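Local coordinates for protein gluconate kinase (PDB 3LL3) that probably phosphorylates a sugar or sugar acid such as xylulose or gluconate at the expense of ATP, as a two-domain kinase of the FGGY family, at residues A[17-21]-A[428-432]; A[377-381]-A[412-417]. One frame throughout, in Å; residues are numbered along the deposited sequence.

Contact 1 of 2, residues A[17-21]-A[428-432]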
loop_
_atom_site.group_PDB
_atom_site.type_symbol
_atom_site.label_atom_id
_atom_site.label_comp_id
_atom_site.label_asym_id
_atom_site.label_seq_id
_atom_site.Cartn_x
_atom_site.Cartn_y
_atom_site.Cartn_z
ATOM N N LYS A 17 25.084 25.346 14.801
ATOM C CA LYS A 17 25.746 24.782 15.973
ATOM C C LYS A 17 27.223 25.123 15.923
ATOM O O LYS A 17 27.854 25.024 14.878
ATOM C CB LYS A 17 25.619 23.267 16.000
ATOM C CG LYS A 17 24.322 22.720 15.483
ATOM C CD LYS A 17 24.464 21.227 15.180
ATOM C CE LYS A 17 25.762 20.932 14.416
ATOM N NZ LYS A 17 25.637 19.787 13.468
ATOM N N GLY A 18 27.781 25.515 17.057
ATOM C CA GLY A 18 29.212 25.710 17.149
ATOM C C GLY A 18 29.809 24.717 18.125
ATOM O O GLY A 18 29.207 24.411 19.156
ATOM N N VAL A 19 30.988 24.200 17.789
ATOM C CA VAL A 19 31.704 23.314 18.687
ATOM C C VAL A 19 33.102 23.886 18.902
ATOM O O VAL A 19 33.788 24.271 17.956
ATOM C CB VAL A 19 31.780 21.870 18.152
ATOM C CG1 VAL A 19 32.540 20.972 19.138
ATOM C CG2 VAL A 19 30.381 21.327 17.887
ATOM N N LEU A 20 33.492 23.991 20.162
ATOM C CA LEU A 20 34.827 24.446 20.536
ATOM C C LEU A 20 35.721 23.224 20.724
ATOM O O LEU A 20 35.378 22.317 21.483
ATOM C CB LEU A 20 34.751 25.264 21.831
ATOM C CG LEU A 20 36.041 25.841 22.433
ATOM C CD1 LEU A 20 36.699 26.817 21.480
ATOM C CD2 LEU A 20 35.757 26.509 23.776
ATOM N N TYR A 21 36.840 23.182 20.008
ATOM C CA TYR A 21 37.764 22.061 20.100
ATOM C C TYR A 21 39.087 22.553 20.653
ATOM O O TYR A 21 39.535 23.650 20.312
ATOM C CB TYR A 21 38.019 21.434 18.720
ATOM C CG TYR A 21 36.805 20.850 18.030
ATOM C CD1 TYR A 21 36.061 21.613 17.132
ATOM C CD2 TYR A 21 36.423 19.528 18.247
ATOM C CE1 TYR A 21 34.961 21.093 16.498
ATOM C CE2 TYR A 21 35.315 18.992 17.611
ATOM C CZ TYR A 21 34.589 19.779 16.734
ATOM O OH TYR A 21 33.486 19.266 16.090
ATOM N N GLN A 428 28.613 14.386 15.064
ATOM C CA GLN A 428 28.766 15.743 14.533
ATOM C C GLN A 428 29.930 15.806 13.556
ATOM O O GLN A 428 30.885 16.561 13.745
ATOM C CB GLN A 428 28.969 16.740 15.679
ATOM C CG GLN A 428 27.784 16.775 16.638
ATOM C CD GLN A 428 26.471 16.990 15.896
ATOM O OE1 GLN A 428 26.390 17.847 15.010
ATOM N NE2 GLN A 428 25.438 16.210 16.247
ATOM N N SER A 429 29.836 15.003 12.506
ATOM C CA SER A 429 30.907 14.864 11.539
ATOM C C SER A 429 31.263 16.172 10.833
ATOM O O SER A 429 32.417 16.384 10.477
ATOM C CB SER A 429 30.512 13.829 10.498
ATOM O OG SER A 429 29.312 14.234 9.884
ATOM N N GLY A 430 30.273 17.040 10.641
ATOM C CA GLY A 430 30.458 18.281 9.900
ATOM C C GLY A 430 31.349 19.315 10.583
ATOM O O GLY A 430 32.288 19.831 9.964
ATOM N N THR A 431 31.062 19.649 11.843
ATOM C CA THR A 431 31.964 20.524 12.581
ATOM C C THR A 431 33.330 19.878 12.819
ATOM O O THR A 431 34.342 20.569 12.835
ATOM C CB THR A 431 31.377 21.021 13.915
ATOM O OG1 THR A 431 30.968 19.907 14.695
ATOM C CG2 THR A 431 30.179 21.924 13.681
ATOM N N LEU A 432 33.355 18.556 13.002
ATOM C CA LEU A 432 34.614 17.842 13.169
ATOM C C LEU A 432 35.504 18.059 11.946
ATOM O O LEU A 432 36.684 18.376 12.070
ATOM C CB LEU A 432 34.351 16.345 13.358
ATOM C CG LEU A 432 35.556 15.430 13.580
ATOM C CD1 LEU A 432 35.142 14.144 14.300
ATOM C CD2 LEU A 432 36.248 15.104 12.275
HETATM O O HOH W 1 28.108 19.062 12.374
#

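Contact 2 of 2, residues A[377-381]-A[412-417]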
loop_
_atom_site.group_PDB
_atom_site.type_symbol
_atom_site.label_atom_id
_atom_site.label_comp_id
_atom_site.label_asym_id
_atom_site.label_seq_id
_atom_site.Cartn_x
_atom_site.Cartn_y
_atom_site.Cartn_z
ATOM N N ILE A 377 14.944 1.555 4.530
ATOM C CA ILE A 377 16.312 1.114 4.235
ATOM C C ILE A 377 16.483 0.674 2.783
ATOM O O ILE A 377 17.523 0.929 2.171
ATOM C CB ILE A 377 16.710 -0.053 5.178
ATOM C CG1 ILE A 377 16.630 0.409 6.632
ATOM C CG2 ILE A 377 18.127 -0.565 4.859
ATOM C CD1 ILE A 377 17.024 -0.703 7.639
ATOM N N PHE A 378 15.479 -0.024 2.243
ATOM C CA PHE A 378 15.500 -0.430 0.839
ATOM C C PHE A 378 15.641 0.807 -0.072
ATOM O O PHE A 378 16.364 0.794 -1.067
ATOM C CB PHE A 378 14.214 -1.187 0.458
ATOM C CG PHE A 378 14.265 -2.683 0.690
ATOM C CD1 PHE A 378 15.411 -3.413 0.399
ATOM C CD2 PHE A 378 13.138 -3.358 1.144
ATOM C CE1 PHE A 378 15.445 -4.784 0.582
ATOM C CE2 PHE A 378 13.155 -4.734 1.322
ATOM C CZ PHE A 378 14.308 -5.452 1.041
ATOM N N ASN A 379 14.927 1.872 0.270
ATOM C CA ASN A 379 14.949 3.095 -0.530
ATOM C C ASN A 379 16.384 3.665 -0.552
ATOM O O ASN A 379 16.899 4.040 -1.601
ATOM C CB ASN A 379 13.959 4.094 0.073
ATOM C CG ASN A 379 13.867 5.400 -0.706
ATOM O OD1 ASN A 379 13.852 6.479 -0.107
ATOM N ND2 ASN A 379 13.785 5.311 -2.025
ATOM N N LEU A 380 17.010 3.692 0.618
ATOM C CA LEU A 380 18.402 4.119 0.755
ATOM C C LEU A 380 19.352 3.205 -0.012
ATOM O O LEU A 380 20.350 3.660 -0.568
ATOM C CB LEU A 380 18.802 4.165 2.236
ATOM C CG LEU A 380 18.207 5.320 3.057
ATOM C CD1 LEU A 380 18.176 4.974 4.555
ATOM C CD2 LEU A 380 18.929 6.625 2.812
ATOM N N TYR A 381 19.056 1.910 -0.025
ATOM C CA TYR A 381 19.910 0.969 -0.736
ATOM C C TYR A 381 19.728 1.137 -2.228
ATOM O O TYR A 381 20.652 0.915 -3.008
ATOM C CB TYR A 381 19.590 -0.459 -0.322
ATOM C CG TYR A 381 20.382 -1.509 -1.058
ATOM C CD1 TYR A 381 21.767 -1.604 -0.912
ATOM C CD2 TYR A 381 19.749 -2.414 -1.881
ATOM C CE1 TYR A 381 22.487 -2.583 -1.583
ATOM C CE2 TYR A 381 20.450 -3.392 -2.548
ATOM C CZ TYR A 381 21.818 -3.482 -2.398
ATOM O OH TYR A 381 22.502 -4.481 -3.063
ATOM N N LEU A 412 20.121 -4.446 10.302
ATOM C CA LEU A 412 19.250 -4.526 9.137
ATOM C C LEU A 412 19.913 -3.848 7.929
ATOM O O LEU A 412 19.857 -4.348 6.800
ATOM C CB LEU A 412 17.916 -3.854 9.456
ATOM C CG LEU A 412 16.702 -4.659 9.048
ATOM C CD1 LEU A 412 15.441 -4.072 9.634
ATOM C CD2 LEU A 412 16.638 -4.653 7.551
ATOM N N CYS A 413 20.548 -2.706 8.169
ATOM C CA CYS A 413 21.267 -2.011 7.086
ATOM C C CYS A 413 22.371 -2.896 6.549
ATOM O O CYS A 413 22.540 -3.036 5.342
ATOM C CB CYS A 413 21.886 -0.702 7.587
ATOM S SG CYS A 413 20.690 0.640 7.821
ATOM N N ALA A 414 23.139 -3.480 7.462
ATOM C CA ALA A 414 24.202 -4.409 7.087
ATOM C C ALA A 414 23.652 -5.545 6.221
ATOM O O ALA A 414 24.244 -5.903 5.203
ATOM C CB ALA A 414 24.859 -4.983 8.340
ATOM N N ASN A 415 22.534 -6.125 6.657
ATOM C CA ASN A 415 21.912 -7.231 5.939
ATOM C C ASN A 415 21.355 -6.870 4.546
ATOM O O ASN A 415 21.449 -7.671 3.613
ATOM C CB ASN A 415 20.821 -7.857 6.806
ATOM C CG ASN A 415 21.382 -8.511 8.062
ATOM O OD1 ASN A 415 22.591 -8.690 8.185
ATOM N ND2 ASN A 415 20.506 -8.863 8.995
ATOM N N ILE A 416 20.773 -5.673 4.426
ATOM C CA ILE A 416 20.245 -5.184 3.151
ATOM C C ILE A 416 21.345 -4.696 2.206
ATOM O O ILE A 416 21.365 -5.078 1.033
ATOM C CB ILE A 416 19.190 -4.085 3.369
ATOM C CG1 ILE A 416 17.900 -4.717 3.908
ATOM C CG2 ILE A 416 18.931 -3.310 2.081
ATOM C CD1 ILE A 416 16.876 -3.704 4.373
ATOM N N PHE A 417 22.252 -3.863 2.704
ATOM C CA PHE A 417 23.392 -3.408 1.902
ATOM C C PHE A 417 24.394 -4.541 1.628
ATOM O O PHE A 417 25.114 -4.513 0.633
ATOM C CB PHE A 417 24.113 -2.222 2.574
ATOM C CG PHE A 417 23.403 -0.887 2.420
ATOM C CD1 PHE A 417 23.983 0.139 1.691
ATOM C CD2 PHE A 417 22.172 -0.659 3.022
ATOM C CE1 PHE A 417 23.339 1.385 1.551
ATOM C CE2 PHE A 417 21.525 0.566 2.898
ATOM C CZ PHE A 417 22.104 1.594 2.148
#

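Contact 1 of 2, residues A[17-21]-A[428-432]
Val19 and Thr431 mark the closest backbone approach, their CA atoms 6.7 Å apart, where strand residues 17-21 lie against the first turn of a helix that has Gln428 at its N-cap position. Lys17, Val19 and Tyr21, alternate residues of the strand, present their side chains to that turn. Lys17 bends at its third and fourth torsions, which brings NZ to Gln428 OE1 at 2.6 Å; the donor lies nearly along the C=O axis (165°). The side chain of Gln428 is in turn about 4 Å from bound ATP. Lys17 NZ also donates to a water oxygen at 2.8 Å, and that water accepts a second hydrogen bond from Thr431 N, so the lysine is tied to the helix start by one direct and one water-mediated link. Tyr21 OH and Thr431 OG1 share a hydrogen bond of 2.9 Å, the two side chains meeting at about a right angle. Thr431 OG1 sits between its own backbone N and carbonyl carbon (chi1 55°), and there Val19 CG2 also packs on it at 3.5 Å. Within the strand, Val19 CG1 lies over one face of the Tyr21 ring, toward its rim. Lys17 NZ also forms a salt bridge with Asp10, and an alanine in place of this lysine would probably leave that carboxylate without its positive mate and Gln428 OE1 without this donor. The contact joins the two actin-like domains of the kinase: strand 15-22 runs between strands 4-11 and 27-34 of the N-terminal sheet, and helix 429-441 of the C-terminal domain leans on it.

Contact 2 of 2, residues A[377-381]-A[412-417]
Ile377 of helix 365-388 fits as a knob into a hole formed by Leu412, Cys413, Ile416 and Phe417 of helix 407-417, in an apolar helix-helix contact within the C-terminal domain. The axes of segments 377-381 and 412-417 pass 10.0 Å apart and cross at -45°, near enough for side chains of both helices to interlock. Ile377 divides its two branches: CD1 reaches Leu412 CB at 3.7 Å and also touches Cys413 SG, while CG2 presses on Ile416 CD1 at 3.4 Å, tighter than usual for two carbons. That same CG2 also meets the edge of the Phe417 ring. Tyr381 turns its ring edge to the face of Phe417, a T-shaped pair with centroids 5.2 Å apart and planes at 68°. Tyr381 CG stands anti to the backbone N (chi1 177°), which carries the ring alongside Phe417; Tyr381 CB, placed by the backbone, lies over the Phe417 face in a CH-pi contact, 4.2 Å from the ring centroid. One face of the tyrosine ring receives Ile416 O above its centre, and Ile416 CG2 packs against Tyr381 CB at 3.8 Å. Ile416 CD1 lies over one face of Phe378, toward the rim. Helix 465-485 packs against both partners, through Phe475 and Tyr478 on helix 365-388 and through Tyr471 on helix 407-417.

The two contacts show how a two-domain kinase divides its packing between a domain interface and a domain interior. Contact 1 joins the N-terminal sheet to the C-terminal domain, whereas contact 2 lies wholly within the latter. Their centres are 28 Å apart and their nearest atoms about 15 Å, so they do not touch. Both segments of contact 2 fall between the two segments of contact 1 in the sequence. Helix 407-417 of contact 2 is followed by strand 421-424 and then by helix 429-441 of contact 1. Contact 1 comes close to the nucleotide, while contact 2 lies behind the site, the side chain of Ile377 about 9 Å from ATP.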